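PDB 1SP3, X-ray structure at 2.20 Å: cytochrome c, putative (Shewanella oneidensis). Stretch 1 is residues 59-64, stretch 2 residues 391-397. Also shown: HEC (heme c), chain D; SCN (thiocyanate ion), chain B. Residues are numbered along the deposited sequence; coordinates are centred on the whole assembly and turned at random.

Stretch 1 59-64: SINNFC
Stretch 2, residues 391-397: ATEMWWR

Residues 391-397 form an extended strand that begins earlier in the chain, with phi/psi running from -80/144 at A391 through -143/140 at M394 to -69/148 at R397. Residues 59-64 are irregular: S59, I60 and N61 are extended (-100/152, -114/130, -127/176), N62 turns at -103/25, F63 lies at -104/-104 and C64 at -79/-7. CA 60 to 63 runs at 90° to CA 392 to 396, and no backbone-to-backbone hydrogen bond joins the two. Register is set where the CA atoms of N62 and T392 lie 6.9 Å apart.

Strand alternation writes the first rule: T392, M394 and W396 direct CA-to-CB toward the loop, while E393 points away, its OE2 accepting a hydrogen bond from W395 NE1 at 2.9 Å.

N62, p with chi2 11°, also points toward its partner. N62 ND2 donates to OG1 of T392 (p) at 2.9 Å and 159°, the one hydrogen bond between the stretches. M394, t at all three chi angles, reaches across to the loop, its SD 3.5 Å from N61 CB.

F63 (m, chi2 101°) starts sideways, but its ring comes nearer, placing CE1 3.2 Å from CH2 of W396 (m, chi2 -92°). The centroids of the F63 ring and the W396 six-membered ring are 5.5 Å apart, with the planes at an oblique 58°.

N61 (p, chi2 21°) braces its own loop, its OD1 accepting from F63 N at 2.9 Å. N61 ND2 donates to heme O1A at 2.7 Å and, weakly, to thiocyanate N at 3.4 Å; the thiocyanate S binds the heme FE at 2.4 Å. W396 NE1 donates to heme O2A at 3.0 Å and 175°. One propionate thus ties both stretches together, adding a shared polar anchor to a contact that buries just 287 Å².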

ATOM      1  N   SER A  59       6.597   8.185  -4.962  1.00 34.93           N
ATOM      2  CA  SER A  59       6.012   8.435  -3.650  1.00 32.43           C
ATOM      3  C   SER A  59       7.062   8.448  -2.605  1.00 30.78           C
ATOM      4  O   SER A  59       8.064   7.727  -2.698  1.00 28.07           O
ATOM      5  CB  SER A  59       4.947   7.372  -3.290  1.00 33.49           C
ATOM      6  OG  SER A  59       3.816   7.559  -4.153  1.00 34.32           O
ATOM      7  N   ILE A  60       6.788   9.203  -1.556  1.00 30.96           N
ATOM      8  CA  ILE A  60       7.629   9.139  -0.333  1.00 30.22           C
ATOM      9  C   ILE A  60       6.766   8.572   0.813  1.00 30.08           C
ATOM     10  O   ILE A  60       5.627   9.065   1.034  1.00 29.39           O
ATOM     11  CB  ILE A  60       8.184  10.557  -0.031  1.00 30.96           C
ATOM     12  CG1 ILE A  60       9.176  10.888  -1.147  1.00 33.63           C
ATOM     13  CG2 ILE A  60       8.980  10.641   1.284  1.00 30.89           C
ATOM     14  CD1 ILE A  60       9.882  12.300  -1.023  1.00 40.11           C
ATOM     15  N   ASN A  61       7.276   7.553   1.525  1.00 28.63           N
ATOM     16  CA  ASN A  61       6.549   6.991   2.684  1.00 28.51           C
ATOM     17  C   ASN A  61       7.439   6.969   3.896  1.00 28.85           C
ATOM     18  O   ASN A  61       8.600   7.431   3.825  1.00 28.56           O
ATOM     19  CB  ASN A  61       5.902   5.612   2.376  1.00 29.08           C
ATOM     20  CG  ASN A  61       6.934   4.449   2.288  1.00 30.64           C
ATOM     21  OD1 ASN A  61       8.073   4.535   2.811  1.00 29.88           O
ATOM     22  ND2 ASN A  61       6.491   3.308   1.703  1.00 28.26           N
ATOM     23  N   ASN A  62       6.899   6.565   5.055  1.00 30.25           N
ATOM     24  CA  ASN A  62       7.715   6.506   6.282  1.00 30.10           C
ATOM     25  C   ASN A  62       8.137   5.059   6.667  1.00 31.11           C
ATOM     26  O   ASN A  62       8.404   4.723   7.846  1.00 30.26           O
ATOM     27  CB  ASN A  62       7.114   7.282   7.466  1.00 29.36           C
ATOM     28  CG  ASN A  62       5.684   6.812   7.859  1.00 30.72           C
ATOM     29  OD1 ASN A  62       5.201   5.764   7.384  1.00 27.09           O
ATOM     30  ND2 ASN A  62       4.990   7.613   8.701  1.00 20.42           N
ATOM     31  N   PHE A  63       8.188   4.193   5.654  1.00 32.48           N
ATOM     32  CA  PHE A  63       8.684   2.816   5.836  1.00 32.94           C
ATOM     33  C   PHE A  63      10.090   2.845   5.218  1.00 33.12           C
ATOM     34  O   PHE A  63      11.004   3.524   5.775  1.00 32.78           O
ATOM     35  CB  PHE A  63       7.759   1.840   5.109  1.00 33.70           C
ATOM     36  CG  PHE A  63       6.501   1.488   5.895  1.00 37.39           C
ATOM     37  CD1 PHE A  63       5.280   2.101   5.598  1.00 40.62           C
ATOM     38  CD2 PHE A  63       6.549   0.561   6.930  1.00 36.88           C
ATOM     39  CE1 PHE A  63       4.153   1.801   6.335  1.00 38.96           C
ATOM     40  CE2 PHE A  63       5.442   0.239   7.649  1.00 36.05           C
ATOM     41  CZ  PHE A  63       4.232   0.835   7.355  1.00 38.09           C
ATOM     42  N   CYS A  64      10.230   2.288   4.005  1.00 32.82           N
ATOM     43  CA  CYS A  64      11.501   2.343   3.285  1.00 33.37           C
ATOM     44  C   CYS A  64      11.779   3.660   2.604  1.00 33.72           C
ATOM     45  O   CYS A  64      12.875   3.857   2.038  1.00 34.53           O
ATOM     46  CB  CYS A  64      11.688   1.086   2.364  1.00 35.71           C
ATOM     47  SG  CYS A  64      11.885  -0.506   3.368  1.00 42.66           S
ATOM     48  N   ALA A 391       9.709  13.894  12.557  1.00 25.23           N
ATOM     49  CA  ALA A 391       8.542  13.026  12.795  1.00 25.39           C
ATOM     50  C   ALA A 391       7.546  13.089  11.693  1.00 26.34           C
ATOM     51  O   ALA A 391       7.401  14.149  11.079  1.00 24.59           O
ATOM     52  CB  ALA A 391       7.881  13.262  14.181  1.00 25.01           C
ATOM     53  N   THR A 392       6.908  11.934  11.390  1.00 26.33           N
ATOM     54  CA  THR A 392       5.923  11.847  10.311  1.00 26.23           C
ATOM     55  C   THR A 392       4.786  10.976  10.704  1.00 27.02           C
ATOM     56  O   THR A 392       4.875  10.253  11.675  1.00 27.89           O
ATOM     57  CB  THR A 392       6.493  11.172   9.044  1.00 26.06           C
ATOM     58  OG1 THR A 392       6.772   9.806   9.360  1.00 26.85           O
ATOM     59  CG2 THR A 392       7.890  11.811   8.603  1.00 25.72           C
ATOM     60  N   GLU A 393       3.681  11.099   9.964  1.00 29.07           N
ATOM     61  CA  GLU A 393       2.585  10.153  10.038  1.00 29.67           C
ATOM     62  C   GLU A 393       2.126   9.930   8.638  1.00 28.95           C
ATOM     63  O   GLU A 393       2.269  10.828   7.751  1.00 28.40           O
ATOM     64  CB  GLU A 393       1.469  10.632  10.985  1.00 31.97           C
ATOM     65  CG  GLU A 393       0.415  11.627  10.456  1.00 37.91           C
ATOM     66  CD  GLU A 393      -0.632  11.911  11.541  1.00 45.15           C
ATOM     67  OE1 GLU A 393      -0.332  11.641  12.719  1.00 50.93           O
ATOM     68  OE2 GLU A 393      -1.758  12.315  11.240  1.00 39.84           O
ATOM     69  N   MET A 394       1.562   8.753   8.393  1.00 28.76           N
ATOM     70  CA  MET A 394       1.061   8.416   7.058  1.00 28.37           C
ATOM     71  C   MET A 394      -0.237   7.596   7.171  1.00 28.97           C
ATOM     72  O   MET A 394      -0.340   6.752   8.033  1.00 27.81           O
ATOM     73  CB  MET A 394       2.088   7.616   6.321  1.00 28.90           C
ATOM     74  CG  MET A 394       1.659   7.380   4.848  1.00 32.84           C
ATOM     75  SD  MET A 394       3.182   7.248   3.856  1.00 36.70           S
ATOM     76  CE  MET A 394       2.374   6.696   2.210  1.00 30.55           C
ATOM     77  N   TRP A 395      -1.202   7.866   6.293  1.00 28.02           N
ATOM     78  CA  TRP A 395      -2.596   7.354   6.339  1.00 28.56           C
ATOM     79  C   TRP A 395      -2.829   6.411   5.183  1.00 28.96           C
ATOM     80  O   TRP A 395      -2.455   6.748   4.079  1.00 29.07           O
ATOM     81  CB  TRP A 395      -3.607   8.492   6.264  1.00 26.09           C
ATOM     82  CG  TRP A 395      -3.579   9.290   7.529  1.00 26.27           C
ATOM     83  CD1 TRP A 395      -2.516  10.022   8.004  1.00 24.29           C
ATOM     84  CD2 TRP A 395      -4.589   9.341   8.563  1.00 25.69           C
ATOM     85  NE1 TRP A 395      -2.809  10.545   9.234  1.00 26.46           N
ATOM     86  CE2 TRP A 395      -4.080  10.172   9.600  1.00 22.38           C
ATOM     87  CE3 TRP A 395      -5.891   8.816   8.682  1.00 24.19           C
ATOM     88  CZ2 TRP A 395      -4.776  10.435  10.783  1.00 25.19           C
ATOM     89  CZ3 TRP A 395      -6.651   9.138   9.808  1.00 21.42           C
ATOM     90  CH2 TRP A 395      -6.080   9.922  10.871  1.00 30.54           C
ATOM     91  N   TRP A 396      -3.372   5.222   5.457  1.00 28.10           N
ATOM     92  CA  TRP A 396      -3.778   4.299   4.402  1.00 28.62           C
ATOM     93  C   TRP A 396      -5.161   3.852   4.745  1.00 27.07           C
ATOM     94  O   TRP A 396      -5.424   3.531   5.910  1.00 27.20           O
ATOM     95  CB  TRP A 396      -2.962   2.982   4.386  1.00 29.54           C
ATOM     96  CG  TRP A 396      -1.603   3.092   3.884  1.00 35.02           C
ATOM     97  CD1 TRP A 396      -1.148   2.918   2.590  1.00 38.95           C
ATOM     98  CD2 TRP A 396      -0.487   3.420   4.664  1.00 36.35           C
ATOM     99  NE1 TRP A 396       0.220   3.104   2.551  1.00 40.68           N
ATOM    100  CE2 TRP A 396       0.642   3.434   3.811  1.00 41.07           C
ATOM    101  CE3 TRP A 396      -0.322   3.747   6.000  1.00 38.65           C
ATOM    102  CZ2 TRP A 396       1.918   3.790   4.268  1.00 42.55           C
ATOM    103  CZ3 TRP A 396       0.896   4.065   6.444  1.00 45.22           C
ATOM    104  CH2 TRP A 396       2.036   4.065   5.581  1.00 40.49           C
ATOM    105  N   ARG A 397      -5.985   3.722   3.710  1.00 26.14           N
ATOM    106  CA  ARG A 397      -7.368   3.299   3.838  1.00 26.98           C
ATOM    107  C   ARG A 397      -7.428   1.843   4.250  1.00 26.56           C
ATOM    108  O   ARG A 397      -6.644   1.046   3.766  1.00 26.60           O
ATOM    109  CB  ARG A 397      -8.067   3.403   2.488  1.00 25.29           C
ATOM    110  CG  ARG A 397      -8.149   4.839   2.047  1.00 30.95           C
ATOM    111  CD  ARG A 397      -9.033   5.051   0.906  1.00 35.18           C
ATOM    112  NE  ARG A 397     -10.380   4.529   1.281  1.00 39.10           N
ATOM    113  CZ  ARG A 397     -11.325   4.234   0.380  1.00 37.52           C
ATOM    114  NH1 ARG A 397     -11.081   4.391  -0.922  1.00 34.64           N
ATOM    115  NH2 ARG A 397     -12.500   3.762   0.771  1.00 40.04           N
TER
HETATM  116 FE   HEC D 802       6.528  -0.985  -1.877  1.00 38.45          FE
HETATM  117  CHA HEC D 802       3.615   0.902  -2.427  1.00 34.58           C
HETATM  118  CHB HEC D 802       8.295   1.935  -1.347  1.00 29.55           C
HETATM  119  CHC HEC D 802       9.442  -2.753  -1.593  1.00 35.09           C
HETATM  120  CHD HEC D 802       4.814  -3.893  -2.212  1.00 29.90           C
HETATM  121  NA  HEC D 802       6.054   1.089  -1.844  1.00 34.62           N
HETATM  122  C1A HEC D 802       4.788   1.637  -2.109  1.00 35.83           C
HETATM  123  C2A HEC D 802       4.914   3.089  -1.990  1.00 33.91           C
HETATM  124  C3A HEC D 802       6.212   3.394  -1.699  1.00 32.40           C
HETATM  125  C4A HEC D 802       6.944   2.122  -1.603  1.00 32.87           C
HETATM  126  CMA HEC D 802       6.785   4.862  -1.487  1.00 29.58           C
HETATM  127  CAA HEC D 802       3.724   4.112  -2.153  1.00 31.77           C
HETATM  128  CBA HEC D 802       3.258   4.637  -0.768  1.00 32.10           C
HETATM  129  CGA HEC D 802       2.983   3.461   0.208  1.00 37.92           C
HETATM  130  O1A HEC D 802       3.847   3.224   1.104  1.00 29.65           O
HETATM  131  O2A HEC D 802       1.942   2.671   0.143  1.00 41.71           O
HETATM  132  NB  HEC D 802       8.498  -0.540  -1.537  1.00 31.89           N
HETATM  133  C1B HEC D 802       9.004   0.773  -1.400  1.00 31.52           C
HETATM  134  C2B HEC D 802      10.444   0.717  -1.287  1.00 30.78           C
HETATM  135  C3B HEC D 802      10.758  -0.604  -1.321  1.00 31.42           C
HETATM  136  C4B HEC D 802       9.530  -1.386  -1.498  1.00 31.75           C
HETATM  137  CMB HEC D 802      11.348   1.980  -1.100  1.00 27.79           C
HETATM  138  CAB HEC D 802      12.158  -1.266  -1.257  1.00 29.51           C
HETATM  139  CBB HEC D 802      13.169  -0.754  -0.472  1.00 33.41           C
HETATM  140  NC  HEC D 802       7.062  -3.057  -1.861  1.00 35.03           N
HETATM  141  C1C HEC D 802       8.329  -3.542  -1.734  1.00 32.66           C
HETATM  142  C2C HEC D 802       8.269  -4.976  -1.763  1.00 35.01           C
HETATM  143  C3C HEC D 802       6.943  -5.321  -1.913  1.00 35.42           C
HETATM  144  C4C HEC D 802       6.174  -4.084  -1.995  1.00 32.90           C
HETATM  145  CMC HEC D 802       9.552  -5.857  -1.653  1.00 30.16           C
HETATM  146  CAC HEC D 802       6.318  -6.769  -1.999  1.00 35.36           C
HETATM  147  CBC HEC D 802       6.443  -7.762  -1.047  1.00 30.38           C
HETATM  148  ND  HEC D 802       4.491  -1.441  -2.234  1.00 32.67           N
HETATM  149  C1D HEC D 802       4.094  -2.742  -2.448  1.00 27.38           C
HETATM  150  C2D HEC D 802       2.690  -2.657  -2.915  1.00 29.59           C
HETATM  151  C3D HEC D 802       2.297  -1.176  -2.994  1.00 31.73           C
HETATM  152  C4D HEC D 802       3.489  -0.485  -2.551  1.00 30.32           C
HETATM  153  CMD HEC D 802       1.788  -3.839  -3.269  1.00 24.08           C
HETATM  154  CAD HEC D 802       0.897  -0.554  -3.385  1.00 36.93           C
HETATM  155  CBD HEC D 802       0.087  -0.444  -2.088  1.00 47.49           C
HETATM  156  CGD HEC D 802      -1.396  -0.062  -2.298  1.00 56.95           C
HETATM  157  O1D HEC D 802      -2.176  -0.512  -1.426  1.00 61.13           O
HETATM  158  O2D HEC D 802      -1.889   0.682  -3.243  1.00 55.63           O
HETATM  159  S   SCN B 810       5.926  -1.026   0.420  1.00 39.37           S
HETATM  160  C   SCN B 810       7.105  -0.255   1.321  1.00 42.53           C
HETATM  161  N   SCN B 810       7.975   0.301   1.866  1.00 41.34           N